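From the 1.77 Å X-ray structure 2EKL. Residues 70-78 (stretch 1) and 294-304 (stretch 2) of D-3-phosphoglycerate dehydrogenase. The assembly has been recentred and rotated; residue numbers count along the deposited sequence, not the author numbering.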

# COMPACT_ATOMS: atom_id res chain seq x y z
N LYS A 70 -31.65 6.61 -29.24
CA LYS A 70 -30.90 5.66 -30.06
C LYS A 70 -29.61 5.25 -29.35
O LYS A 70 -29.08 4.16 -29.60
CB LYS A 70 -30.57 6.28 -31.41
CG LYS A 70 -31.79 6.69 -32.22
CD LYS A 70 -31.40 7.50 -33.44
CE LYS A 70 -32.63 7.95 -34.22
NZ LYS A 70 -33.53 8.81 -33.39
N ILE A 71 -29.10 6.12 -28.49
CA ILE A 71 -27.87 5.84 -27.75
C ILE A 71 -27.96 6.37 -26.33
O ILE A 71 -28.43 7.49 -26.10
CB ILE A 71 -26.63 6.51 -28.41
CG1 ILE A 71 -26.47 6.04 -29.85
CG2 ILE A 71 -25.37 6.16 -27.61
CD1 ILE A 71 -25.33 6.73 -30.59
N ILE A 72 -27.53 5.55 -25.39
CA ILE A 72 -27.50 5.92 -23.98
C ILE A 72 -26.03 5.83 -23.60
O ILE A 72 -25.40 4.78 -23.76
CB ILE A 72 -28.30 4.94 -23.10
CG1 ILE A 72 -29.79 5.08 -23.37
CG2 ILE A 72 -28.00 5.20 -21.63
CD1 ILE A 72 -30.65 4.06 -22.62
N ALA A 73 -25.47 6.93 -23.11
CA ALA A 73 -24.06 6.95 -22.72
C ALA A 73 -23.90 7.15 -21.23
O ALA A 73 -24.44 8.10 -20.66
CB ALA A 73 -23.32 8.05 -23.48
N ARG A 74 -23.17 6.24 -20.60
CA ARG A 74 -22.91 6.31 -19.17
C ARG A 74 -21.44 6.65 -19.00
O ARG A 74 -20.57 5.84 -19.31
CB ARG A 74 -23.21 4.96 -18.50
CG ARG A 74 -22.69 4.82 -17.08
CD ARG A 74 -23.40 5.76 -16.13
NE ARG A 74 -22.78 5.77 -14.80
CZ ARG A 74 -22.77 4.74 -13.96
NH1 ARG A 74 -23.34 3.60 -14.29
NH2 ARG A 74 -22.18 4.87 -12.78
N ALA A 75 -21.15 7.85 -18.51
CA ALA A 75 -19.77 8.27 -18.31
C ALA A 75 -19.30 7.67 -16.99
O ALA A 75 -19.14 8.37 -15.99
CB ALA A 75 -19.68 9.79 -18.27
N GLY A 76 -19.09 6.35 -17.00
CA GLY A 76 -18.65 5.65 -15.81
C GLY A 76 -18.14 4.26 -16.15
O GLY A 76 -18.12 3.86 -17.31
N ILE A 77 -17.75 3.51 -15.13
CA ILE A 77 -17.22 2.17 -15.33
C ILE A 77 -18.27 1.08 -15.16
O ILE A 77 -17.97 -0.11 -15.31
CB ILE A 77 -16.06 1.90 -14.34
CG1 ILE A 77 -16.58 1.97 -12.90
CG2 ILE A 77 -14.95 2.92 -14.56
CD1 ILE A 77 -15.52 1.75 -11.85
N GLY A 78 -19.50 1.48 -14.86
CA GLY A 78 -20.58 0.52 -14.68
C GLY A 78 -21.89 0.99 -15.30
O GLY A 78 -21.94 2.06 -15.90
N ARG A 294 -9.51 8.61 -18.50
CA ARG A 294 -9.79 7.49 -19.40
C ARG A 294 -11.29 7.23 -19.48
O ARG A 294 -11.80 6.88 -20.54
CB ARG A 294 -9.06 6.22 -18.94
CG ARG A 294 -7.56 6.25 -19.19
CD ARG A 294 -6.99 4.85 -19.22
NE ARG A 294 -7.19 4.18 -17.94
CZ ARG A 294 -6.40 4.35 -16.89
NH1 ARG A 294 -5.35 5.17 -16.96
NH2 ARG A 294 -6.67 3.72 -15.75
N VAL A 295 -12.00 7.40 -18.36
CA VAL A 295 -13.44 7.19 -18.36
C VAL A 295 -14.08 8.16 -19.34
O VAL A 295 -14.92 7.78 -20.16
CB VAL A 295 -14.04 7.41 -16.95
CG1 VAL A 295 -15.56 7.47 -17.03
CG2 VAL A 295 -13.63 6.28 -16.02
N ALA A 296 -13.67 9.43 -19.28
CA ALA A 296 -14.21 10.44 -20.17
C ALA A 296 -13.86 10.16 -21.63
O ALA A 296 -14.73 10.21 -22.50
CB ALA A 296 -13.69 11.83 -19.77
N GLU A 297 -12.59 9.86 -21.89
CA GLU A 297 -12.13 9.58 -23.26
C GLU A 297 -12.78 8.34 -23.86
O GLU A 297 -13.18 8.35 -25.02
CB GLU A 297 -10.61 9.40 -23.29
CG GLU A 297 -9.83 10.59 -22.75
CD GLU A 297 -8.35 10.45 -22.99
OE1 GLU A 297 -7.81 9.35 -22.76
OE2 GLU A 297 -7.71 11.45 -23.40
N MET A 298 -12.86 7.27 -23.08
CA MET A 298 -13.45 6.04 -23.55
C MET A 298 -14.94 6.19 -23.81
O MET A 298 -15.46 5.70 -24.81
CB MET A 298 -13.22 4.92 -22.54
CG MET A 298 -11.78 4.46 -22.46
SD MET A 298 -11.61 3.05 -21.37
CE MET A 298 -12.80 1.93 -22.14
N THR A 299 -15.63 6.87 -22.90
CA THR A 299 -17.06 7.07 -23.07
C THR A 299 -17.29 7.92 -24.32
O THR A 299 -18.21 7.66 -25.09
CB THR A 299 -17.68 7.76 -21.84
OG1 THR A 299 -17.50 6.94 -20.68
CG2 THR A 299 -19.18 7.99 -22.04
N THR A 300 -16.43 8.91 -24.51
CA THR A 300 -16.53 9.78 -25.68
C THR A 300 -16.26 9.00 -26.97
O THR A 300 -17.00 9.11 -27.95
CB THR A 300 -15.54 10.96 -25.59
OG1 THR A 300 -15.85 11.75 -24.44
CG2 THR A 300 -15.63 11.85 -26.84
N GLN A 301 -15.19 8.21 -26.97
CA GLN A 301 -14.86 7.44 -28.16
C GLN A 301 -15.90 6.37 -28.48
O GLN A 301 -16.23 6.15 -29.65
CB GLN A 301 -13.48 6.80 -28.02
CG GLN A 301 -12.98 6.21 -29.34
CD GLN A 301 -13.09 7.21 -30.49
OE1 GLN A 301 -12.47 8.27 -30.47
NE2 GLN A 301 -13.90 6.86 -31.49
N ASN A 302 -16.42 5.70 -27.46
CA ASN A 302 -17.42 4.67 -27.69
C ASN A 302 -18.72 5.30 -28.18
O ASN A 302 -19.45 4.71 -28.98
CB ASN A 302 -17.67 3.85 -26.42
CG ASN A 302 -16.53 2.91 -26.11
OD1 ASN A 302 -15.78 2.52 -27.00
ND2 ASN A 302 -16.40 2.52 -24.84
N LEU A 303 -19.01 6.51 -27.70
CA LEU A 303 -20.21 7.22 -28.12
C LEU A 303 -20.08 7.59 -29.59
O LEU A 303 -21.03 7.44 -30.37
CB LEU A 303 -20.42 8.48 -27.28
CG LEU A 303 -21.56 9.41 -27.72
CD1 LEU A 303 -22.86 8.62 -27.78
CD2 LEU A 303 -21.67 10.57 -26.74
N LEU A 304 -18.91 8.07 -29.98
CA LEU A 304 -18.67 8.46 -31.37
C LEU A 304 -18.77 7.26 -32.31
O LEU A 304 -19.34 7.37 -33.40
CB LEU A 304 -17.29 9.10 -31.52
CG LEU A 304 -17.10 10.51 -30.93
CD1 LEU A 304 -15.68 10.98 -31.21
CD2 LEU A 304 -18.10 11.47 -31.55

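Strand 71-74 runs nearly antiparallel to helix 294-304: their N-to-C directions differ by 171° and their axes approach to 8.9 Å. The loop that follows the strand continues along the same side of the helix. The register therefore descends the helix as the first stretch ascends, with Ala73 facing Leu303, Ala75 facing Thr299 and Gly76 facing Val295. These three helix residues are spaced four apart, about one turn each, and so form a single ridge.

The strand's alternation selects what meets this ridge. Ile71 and Ala73 direct their CA-to-CB bonds toward the helix, while Ile72 and Arg74 point away. At the Leu303 end of the ridge, the CA-to-CB bond of Leu303 runs sideways, but its tp rotamer brings the tip inward, and CD1 lies 3.5 Å from Ile71 CG2. The small Ala73 CB lies between Leu303 CD1 and Thr299 CG2, 4.4 Å from each; these are loose contacts.

Beyond the strand, backbone atoms join the packing surface. The CA atoms of Ala75 and Thr299 are only 5.6 Å apart, Thr299 OG1 sits 3.5 Å from Ala75 CA, and Ala75 CB lies 4.2 Å from Thr299 CG2. The Thr299 hydroxyl donates to Val295 O within the helix (2.8 Å from OG1 to O), so the polar end of the side chain is satisfied while it packs against the loop. Val295 then fits its CG1 against the next peptide, 3.7 Å from both Ala75 C and Gly76 N. A CB on Gly76 would point away from the helix and would crowd Arg74 NE at 3.0 Å. The other methyl of Val295, CG2, meets Ile77 CG2 at 3.9 Å.

No hydrogen bond crosses between the stretches. The contact, burying 341 Å² in total, rests on van der Waals fit.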